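PDB 6AUF: beta-lactamase-like protein from Novosphingobium pentaromativorans US6-1, which binds two zinc ions and probably uses them to hydrolyse the beta-lactam ring of antibiotics, as subclass B3 metallo-beta-lactamases do. Local coordinates for residues L257-L261 / S262-P266; A196-E199 / A200-R204; V163-D166 / G167-V170. All coordinates share one frame; numbering follows the deposited sequence.

Followed from the N terminus, the three contacts lie in series along the chain, each closing a short local loop, with no nesting or crossing. Contact 3 comes first: residues 163-170 carry the backbone from the last strand of the seven-stranded sheet to the first of the five-stranded sheet. Contact 2, at 196-204, closes the hairpin between strands 190-197 and 203-208 of that second sheet. Contact 1, at 257-266, curls round the end of the short helix that follows strand 246-248, where Ser262 makes a join to helix 27-30, and leads on toward helix 272-292. Contacts 1 and 3 stand on opposite sides of the molecule's centre, their own centres about 31 Å apart.

Contact 1: residues L257-L261 / S262-P266; sequences LFDRL and SGKAP
Asp259 meets Lys264 twice just past the end of helix 257-261, through a weak bond to its backbone oxygen and through a salt bridge to its carboxylate. The carbonyl oxygen Asp259 O receives the amide Ala265 N at 3.1 Å, from well above the carbonyl plane, and weaker bonds from the amides of Ser262 and Lys264, so the chain after the helix curls round one acceptor. On the side, Lys264 NZ pairs with Asp259 OD1 at 3.2 Å in a salt bridge, reaching the carboxylate from above its plane, with a weak second bond to OD2. The bend at chi3 of the lysine (76°) folds its ammonium back over the aspartate.

Ser262 closes the last turn. Its amide N and its hydroxyl OG each lie 2.8 Å from Phe258 O and approach from opposite faces of that carbonyl. OG, beside its own backbone N (chi1 -53°), also bonds to Thr26 OG1 and Ala28 N, which ties the helix end to helix 27-30.

Arg260 contributes mainly through its aliphatic part: CG rests on Ala265 CB at 3.6 Å, while its CA-H points to Ala265 O in a C-H...O contact. NE of this arginine bonds to Ser255 O. The whole is a helix C-cap with a glycine, Gly263, at positive phi (61°) and the weak 6-to-1 bond of a Schellman motif, from Lys264 N to Asp259 O, though without its 5-to-2 partner.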
ATOM      1  N   LEU A 257       4.929  11.534   3.602  1.00 70.73           N
ATOM      2  CA  LEU A 257       4.546  11.712   2.211  1.00 62.66           C
ATOM      3  C   LEU A 257       3.938  13.085   1.957  1.00 66.68           C
ATOM      4  O   LEU A 257       4.188  13.686   0.908  1.00 69.41           O
ATOM      5  CB  LEU A 257       3.578  10.606   1.798  1.00 55.34           C
ATOM      6  CG  LEU A 257       3.102  10.754   0.356  1.00 58.32           C
ATOM      7  CD1 LEU A 257       4.222  10.469  -0.650  1.00 54.51           C
ATOM      8  CD2 LEU A 257       1.875   9.910   0.111  1.00 60.19           C
ATOM      9  N   PHE A 258       3.136  13.596   2.894  1.00 69.76           N
ATOM     10  CA  PHE A 258       2.439  14.860   2.656  1.00 76.47           C
ATOM     11  C   PHE A 258       3.400  16.047   2.626  1.00 76.73           C
ATOM     12  O   PHE A 258       3.279  16.916   1.759  1.00 81.13           O
ATOM     13  CB  PHE A 258       1.331  15.050   3.692  1.00 65.52           C
ATOM     14  CG  PHE A 258       0.172  14.115   3.492  1.00 65.97           C
ATOM     15  CD1 PHE A 258       0.073  13.365   2.319  1.00 63.00           C
ATOM     16  CD2 PHE A 258      -0.800  13.953   4.465  1.00 69.58           C
ATOM     17  CE1 PHE A 258      -0.988  12.490   2.111  1.00 63.05           C
ATOM     18  CE2 PHE A 258      -1.870  13.072   4.272  1.00 65.15           C
ATOM     19  CZ  PHE A 258      -1.971  12.353   3.091  1.00 63.43           C
ATOM     20  N   ASP A 259       4.374  16.091   3.539  1.00 76.99           N
ATOM     21  CA  ASP A 259       5.389  17.141   3.485  1.00 74.87           C
ATOM     22  C   ASP A 259       6.176  17.089   2.183  1.00 78.33           C
ATOM     23  O   ASP A 259       6.451  18.128   1.574  1.00 87.26           O
ATOM     24  CB  ASP A 259       6.346  17.017   4.669  1.00 78.28           C
ATOM     25  CG  ASP A 259       5.764  17.561   5.956  1.00 92.89           C
ATOM     26  OD1 ASP A 259       4.597  18.003   5.941  1.00 96.65           O
ATOM     27  OD2 ASP A 259       6.482  17.553   6.981  1.00 98.34           O
ATOM     28  N   ARG A 260       6.570  15.885   1.756  1.00 77.24           N
ATOM     29  CA  ARG A 260       7.338  15.732   0.523  1.00 72.51           C
ATOM     30  C   ARG A 260       6.512  16.151  -0.689  1.00 74.50           C
ATOM     31  O   ARG A 260       7.041  16.759  -1.628  1.00 77.97           O
ATOM     32  CB  ARG A 260       7.832  14.279   0.390  1.00 66.78           C
ATOM     33  CG  ARG A 260       8.796  13.843   1.502  1.00 68.86           C
ATOM     34  CD  ARG A 260       9.611  12.566   1.161  1.00 71.15           C
ATOM     35  NE  ARG A 260       8.769  11.383   1.057  1.00 68.97           N
ATOM     36  CZ  ARG A 260       8.686  10.594  -0.008  1.00 71.49           C
ATOM     37  NH1 ARG A 260       9.425  10.819  -1.087  1.00 74.17           N
ATOM     38  NH2 ARG A 260       7.862   9.564   0.019  1.00 69.24           N
ATOM     39  N   LEU A 261       5.211  15.839  -0.679  1.00 70.21           N
ATOM     40  CA  LEU A 261       4.321  16.286  -1.741  1.00 70.96           C
ATOM     41  C   LEU A 261       4.084  17.791  -1.670  1.00 81.90           C
ATOM     42  O   LEU A 261       3.827  18.431  -2.694  1.00 88.35           O
ATOM     43  CB  LEU A 261       2.990  15.537  -1.660  1.00 63.91           C
ATOM     44  CG  LEU A 261       3.013  14.103  -2.162  1.00 79.58           C
ATOM     45  CD1 LEU A 261       1.602  13.558  -2.302  1.00 81.24           C
ATOM     46  CD2 LEU A 261       3.765  14.016  -3.477  1.00 81.03           C
ATOM     47  N   SER A 262       4.166  18.369  -0.475  1.00 90.42           N
ATOM     48  CA  SER A 262       3.901  19.786  -0.270  1.00102.17           C
ATOM     49  C   SER A 262       5.186  20.601  -0.171  1.00108.07           C
ATOM     50  O   SER A 262       5.247  21.577   0.579  1.00101.88           O
ATOM     51  CB  SER A 262       3.038  19.981   0.976  1.00 98.60           C
ATOM     52  OG  SER A 262       1.869  19.176   0.910  1.00 94.12           O
ATOM     53  N   GLY A 263       6.227  20.201  -0.899  1.00118.91           N
ATOM     54  CA  GLY A 263       7.445  20.986  -0.959  1.00119.55           C
ATOM     55  C   GLY A 263       8.146  21.183   0.369  1.00110.80           C
ATOM     56  O   GLY A 263       9.189  21.839   0.425  1.00114.26           O
ATOM     57  N   LYS A 264       7.593  20.630   1.449  1.00100.54           N
ATOM     58  CA  LYS A 264       8.258  20.766   2.738  1.00100.20           C
ATOM     59  C   LYS A 264       9.468  19.846   2.840  1.00 95.82           C
ATOM     60  O   LYS A 264      10.430  20.169   3.543  1.00 93.23           O
ATOM     61  CB  LYS A 264       7.273  20.507   3.886  1.00103.92           C
ATOM     62  CG  LYS A 264       6.487  21.746   4.364  1.00106.61           C
ATOM     63  CD  LYS A 264       5.420  21.401   5.427  1.00112.90           C
ATOM     64  CE  LYS A 264       6.007  21.127   6.829  1.00112.85           C
ATOM     65  NZ  LYS A 264       5.009  20.533   7.792  1.00101.37           N
ATOM     66  N   ALA A 265       9.460  18.718   2.143  1.00 94.36           N
ATOM     67  CA  ALA A 265      10.556  17.765   2.219  1.00 85.31           C
ATOM     68  C   ALA A 265      10.858  17.195   0.848  1.00 78.02           C
ATOM     69  O   ALA A 265      10.027  17.269  -0.070  1.00 77.87           O
ATOM     70  CB  ALA A 265      10.245  16.632   3.206  1.00 79.55           C
ATOM     71  N   PRO A 266      12.044  16.611   0.665  1.00 76.06           N
ATOM     72  CA  PRO A 266      12.459  16.125  -0.660  1.00 76.39           C
ATOM     73  C   PRO A 266      11.597  14.959  -1.116  1.00 78.17           C
ATOM     74  O   PRO A 266      11.489  13.944  -0.426  1.00 73.52           O
ATOM     75  CB  PRO A 266      13.917  15.698  -0.439  1.00 69.19           C
ATOM     76  CG  PRO A 266      14.358  16.501   0.746  1.00 68.33           C
ATOM     77  CD  PRO A 266      13.146  16.554   1.638  1.00 68.76           C
TER

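Contact 2: residues A196-E199 / A200-R204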
ATOM      1  N   ALA A 196       8.070   6.620 -13.588  1.00 78.13           N
ATOM      2  CA  ALA A 196       7.296   7.827 -13.832  1.00 62.38           C
ATOM      3  C   ALA A 196       8.218   8.923 -14.347  1.00 67.21           C
ATOM      4  O   ALA A 196       9.351   9.068 -13.881  1.00 68.58           O
ATOM      5  CB  ALA A 196       6.579   8.296 -12.569  1.00 61.24           C
ATOM      6  N   CYS A 197       7.737   9.691 -15.315  1.00 73.87           N
ATOM      7  CA  CYS A 197       8.539  10.744 -15.911  1.00 85.25           C
ATOM      8  C   CYS A 197       7.750  12.042 -15.914  1.00 89.80           C
ATOM      9  O   CYS A 197       6.537  12.044 -16.151  1.00 88.87           O
ATOM     10  CB  CYS A 197       8.969  10.360 -17.320  1.00 85.59           C
ATOM     11  SG  CYS A 197       9.680   8.689 -17.391  1.00 83.53           S
ATOM     12  N   ASP A 198       8.445  13.142 -15.621  1.00 92.20           N
ATOM     13  CA  ASP A 198       7.798  14.441 -15.524  1.00 86.04           C
ATOM     14  C   ASP A 198       7.589  15.005 -16.920  1.00 97.49           C
ATOM     15  O   ASP A 198       7.663  14.270 -17.909  1.00103.31           O
ATOM     16  CB  ASP A 198       8.619  15.396 -14.642  1.00 84.53           C
ATOM     17  CG  ASP A 198       9.991  15.727 -15.225  1.00 91.95           C
ATOM     18  OD1 ASP A 198      10.292  15.298 -16.364  1.00 99.01           O
ATOM     19  OD2 ASP A 198      10.771  16.430 -14.534  1.00 81.03           O
ATOM     20  N   GLU A 199       7.329  16.308 -17.012  1.00107.06           N
ATOM     21  CA  GLU A 199       7.091  16.913 -18.314  1.00105.77           C
ATOM     22  C   GLU A 199       8.365  17.045 -19.132  1.00 96.72           C
ATOM     23  O   GLU A 199       8.289  17.108 -20.364  1.00 91.80           O
ATOM     24  CB  GLU A 199       6.443  18.285 -18.142  1.00116.76           C
ATOM     25  CG  GLU A 199       5.605  18.701 -19.321  1.00128.32           C
ATOM     26  CD  GLU A 199       4.462  17.742 -19.567  1.00130.72           C
ATOM     27  OE1 GLU A 199       3.933  17.719 -20.701  1.00140.17           O
ATOM     28  OE2 GLU A 199       4.093  17.018 -18.619  1.00119.61           O
ATOM     29  N   ALA A 200       9.526  17.095 -18.477  1.00 87.11           N
ATOM     30  CA  ALA A 200      10.813  17.239 -19.145  1.00 94.41           C
ATOM     31  C   ALA A 200      11.531  15.906 -19.370  1.00 97.92           C
ATOM     32  O   ALA A 200      12.731  15.908 -19.672  1.00 95.14           O
ATOM     33  CB  ALA A 200      11.716  18.171 -18.344  1.00 88.75           C
ATOM     34  N   PHE A 201      10.834  14.772 -19.225  1.00 83.68           N
ATOM     35  CA  PHE A 201      11.444  13.450 -19.423  1.00 84.38           C
ATOM     36  C   PHE A 201      12.614  13.247 -18.468  1.00 84.35           C
ATOM     37  O   PHE A 201      13.682  12.783 -18.860  1.00 86.12           O
ATOM     38  CB  PHE A 201      11.906  13.228 -20.871  1.00 86.33           C
ATOM     39  CG  PHE A 201      10.830  13.437 -21.899  1.00 90.92           C
ATOM     40  CD1 PHE A 201      10.607  14.700 -22.444  1.00 91.17           C
ATOM     41  CD2 PHE A 201      10.050  12.375 -22.329  1.00 86.69           C
ATOM     42  CE1 PHE A 201       9.620  14.900 -23.389  1.00 94.24           C
ATOM     43  CE2 PHE A 201       9.061  12.567 -23.276  1.00 89.74           C
ATOM     44  CZ  PHE A 201       8.846  13.839 -23.806  1.00 94.03           C
ATOM     45  N   THR A 202      12.436  13.674 -17.227  1.00 94.21           N
ATOM     46  CA  THR A 202      13.211  13.174 -16.102  1.00 88.61           C
ATOM     47  C   THR A 202      12.383  12.058 -15.485  1.00 88.66           C
ATOM     48  O   THR A 202      11.214  12.265 -15.144  1.00 90.51           O
ATOM     49  CB  THR A 202      13.501  14.271 -15.078  1.00 80.58           C
ATOM     50  OG1 THR A 202      14.645  15.026 -15.485  1.00 85.73           O
ATOM     51  CG2 THR A 202      13.769  13.672 -13.727  1.00 74.69           C
ATOM     52  N   CYS A 203      12.968  10.875 -15.379  1.00 88.70           N
ATOM     53  CA  CYS A 203      12.234   9.690 -14.969  1.00 76.92           C
ATOM     54  C   CYS A 203      12.734   9.222 -13.618  1.00 73.66           C
ATOM     55  O   CYS A 203      13.922   9.334 -13.308  1.00 80.74           O
ATOM     56  CB  CYS A 203      12.376   8.572 -15.997  1.00 74.74           C
ATOM     57  SG  CYS A 203      11.680   8.978 -17.621  1.00 87.23           S
ATOM     58  N   ARG A 204      11.810   8.721 -12.814  1.00 65.01           N
ATOM     59  CA  ARG A 204      12.091   8.260 -11.472  1.00 63.11           C
ATOM     60  C   ARG A 204      11.314   6.979 -11.252  1.00 76.19           C
ATOM     61  O   ARG A 204      10.220   6.801 -11.797  1.00 84.94           O
ATOM     62  CB  ARG A 204      11.677   9.283 -10.404  1.00 68.22           C
ATOM     63  CG  ARG A 204      12.203  10.671 -10.627  1.00 73.20           C
ATOM     64  CD  ARG A 204      13.711  10.701 -10.565  1.00 77.18           C
ATOM     65  NE  ARG A 204      14.146  12.044 -10.219  1.00 96.01           N
ATOM     66  CZ  ARG A 204      15.365  12.518 -10.425  1.00 96.53           C
ATOM     67  NH1 ARG A 204      16.283  11.747 -10.995  1.00 90.01           N
ATOM     68  NH2 ARG A 204      15.655  13.764 -10.064  1.00 95.82           N
TER
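Asp198 OD1 is the polar atom on which this hairpin end is built. The amide Thr202 N points straight at it across 2.8 Å, coming in some 40° above the carboxylate plane, and the amide Ala200 N adds a weak bond at 2.9 Å, the closure of an Asx turn. The carboxylate stands over the turn because CG sits between the backbone N and the carbonyl carbon (chi1 64°), and its other oxygen, OD2, lies alongside CB of Thr202.

Beneath it the backbone follows a familiar pattern. Residues Asp198 to Phe201 form a type I turn, closed by a long, weak bond of 3.5 Å from Phe201 N to Asp198 O. Phe201 then takes a left-handed backbone conformation, and Asp198 N returns to Thr202 O at 2.9 Å. Together these features make a type I turn with a G1 bulge, in which a single carboxylate oxygen, OD1, serves two loop amides.

Below the loop the strands are locked twice. Ala196 and Arg204 form a hydrogen-bonded antiparallel pair, with Arg204 N to Ala196 O at 2.7 Å and Ala196 N to Arg204 O at 2.8 Å. Cys197 and Cys203, the adjacent non-hydrogen-bonded pair, are joined by a cross-strand disulfide of positive, right-handed chi3 (106°). On the returning side, Thr202 CG2 lies over the centre of one face of the guanidinium of Arg204, two residues on.

The hairpin belongs to the five-stranded sheet, where strand 203-208 also runs beside strand 246-248. Tyr50 of strand 47-50 packs against Ala196, Asp198 and Arg204 and bonds through OH to Thr202 O, while Arg204 touches Asp245 and Val268.

Contact 3: residues V163-D166 / G167-V170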
ATOM      1  N   VAL A 163      -4.038 -13.942 -10.494  1.00 68.14           N
ATOM      2  CA  VAL A 163      -3.282 -14.181  -9.277  1.00 68.51           C
ATOM      3  C   VAL A 163      -1.803 -14.263  -9.630  1.00 67.02           C
ATOM      4  O   VAL A 163      -1.412 -14.944 -10.589  1.00 68.46           O
ATOM      5  CB  VAL A 163      -3.794 -15.431  -8.548  1.00 60.08           C
ATOM      6  CG1 VAL A 163      -4.735 -16.197  -9.453  1.00 67.68           C
ATOM      7  CG2 VAL A 163      -2.649 -16.251  -8.027  1.00 53.23           C
ATOM      8  N   LEU A 164      -0.990 -13.517  -8.890  1.00 60.54           N
ATOM      9  CA  LEU A 164       0.353 -13.149  -9.300  1.00 63.99           C
ATOM     10  C   LEU A 164       1.402 -13.851  -8.447  1.00 62.70           C
ATOM     11  O   LEU A 164       1.157 -14.225  -7.294  1.00 61.53           O
ATOM     12  CB  LEU A 164       0.556 -11.629  -9.190  1.00 52.77           C
ATOM     13  CG  LEU A 164      -0.358 -10.658  -9.919  1.00 57.07           C
ATOM     14  CD1 LEU A 164      -0.055  -9.247  -9.446  1.00 54.53           C
ATOM     15  CD2 LEU A 164      -0.205 -10.746 -11.434  1.00 64.73           C
ATOM     16  N   VAL A 165       2.596 -13.982  -9.019  1.00 50.68           N
ATOM     17  CA  VAL A 165       3.755 -14.448  -8.271  1.00 51.77           C
ATOM     18  C   VAL A 165       4.780 -13.327  -8.159  1.00 50.59           C
ATOM     19  O   VAL A 165       4.825 -12.390  -8.966  1.00 60.61           O
ATOM     20  CB  VAL A 165       4.408 -15.697  -8.905  1.00 56.09           C
ATOM     21  CG1 VAL A 165       3.379 -16.781  -9.120  1.00 49.38           C
ATOM     22  CG2 VAL A 165       5.091 -15.321 -10.212  1.00 57.01           C
ATOM     23  N   ASP A 166       5.634 -13.459  -7.147  1.00 48.12           N
ATOM     24  CA  ASP A 166       6.720 -12.527  -6.896  1.00 43.07           C
ATOM     25  C   ASP A 166       7.472 -12.207  -8.176  1.00 55.87           C
ATOM     26  O   ASP A 166       7.965 -13.110  -8.858  1.00 50.64           O
ATOM     27  CB  ASP A 166       7.669 -13.109  -5.858  1.00 46.92           C
ATOM     28  CG  ASP A 166       8.807 -12.177  -5.537  1.00 58.41           C
ATOM     29  OD1 ASP A 166       8.530 -10.973  -5.272  1.00 57.92           O
ATOM     30  OD2 ASP A 166       9.974 -12.639  -5.542  1.00 56.25           O
ATOM     31  N   GLY A 167       7.550 -10.907  -8.504  1.00 63.23           N
ATOM     32  CA  GLY A 167       8.247 -10.452  -9.690  1.00 40.16           C
ATOM     33  C   GLY A 167       7.374 -10.279 -10.909  1.00 52.85           C
ATOM     34  O   GLY A 167       7.874  -9.844 -11.952  1.00 61.49           O
ATOM     35  N   ASP A 168       6.087 -10.591 -10.808  1.00 50.19           N
ATOM     36  CA  ASP A 168       5.167 -10.445 -11.924  1.00 49.11           C
ATOM     37  C   ASP A 168       4.913  -8.967 -12.230  1.00 64.50           C
ATOM     38  O   ASP A 168       5.206  -8.066 -11.433  1.00 64.56           O
ATOM     39  CB  ASP A 168       3.843 -11.135 -11.609  1.00 62.06           C
ATOM     40  CG  ASP A 168       3.816 -12.599 -12.018  1.00 70.16           C
ATOM     41  OD1 ASP A 168       4.784 -13.079 -12.651  1.00 67.06           O
ATOM     42  OD2 ASP A 168       2.802 -13.261 -11.703  1.00 76.34           O
ATOM     43  N   SER A 169       4.327  -8.725 -13.396  1.00 67.72           N
ATOM     44  CA  SER A 169       4.053  -7.376 -13.862  1.00 64.19           C
ATOM     45  C   SER A 169       2.591  -7.258 -14.240  1.00 66.09           C
ATOM     46  O   SER A 169       2.084  -8.072 -15.018  1.00 65.30           O
ATOM     47  CB  SER A 169       4.925  -7.022 -15.061  1.00 66.74           C
ATOM     48  OG  SER A 169       6.140  -6.471 -14.611  1.00 86.78           O
ATOM     49  N   VAL A 170       1.910  -6.260 -13.688  1.00 63.15           N
ATOM     50  CA  VAL A 170       0.599  -5.874 -14.189  1.00 65.43           C
ATOM     51  C   VAL A 170       0.821  -4.868 -15.311  1.00 71.08           C
ATOM     52  O   VAL A 170       1.414  -3.804 -15.096  1.00 71.75           O
ATOM     53  CB  VAL A 170      -0.284  -5.289 -13.082  1.00 58.29           C
ATOM     54  CG1 VAL A 170      -1.640  -4.915 -13.649  1.00 60.28           C
ATOM     55  CG2 VAL A 170      -0.436  -6.282 -11.957  1.00 56.32           C
TER
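Val165 to Asp168 form a type II beta turn, with Gly167 at positive phi (94°), and Asp168 N bonds back to Val165 O at 2.9 Å. The turn links the two sheets of the metallo-beta-lactamase sandwich: strand 162-164 is the edge of the seven-stranded sheet, and strand 169-172 is the edge of the five-stranded one.

Asp168 adds a second bond to the turn through its side chain. Its carboxylate folds back over Val165, where OD2 accepts the amide Val165 N at 2.8 Å in an almost linear bond (176°) that arrives from well above the carboxylate plane. Val165 is thus gripped through both its N-H and its C=O by a single residue. Its methyl CG2, set between the backbone N and the carbonyl carbon (chi1 -53°, with CG1 anti to that carbon), lies against the same carboxylate. Asp166 turns its carboxylate to strand 175-181, where OD1 takes a salt bridge from Arg180 NE and a bond from Glu181 N.

On the inner side the branches of Leu164 and Val170 cross at about a right angle beneath the turn, both resting on Trp192 of strand 190-197; Leu164 CD1 meets Val170 CG2 at 3.9 Å.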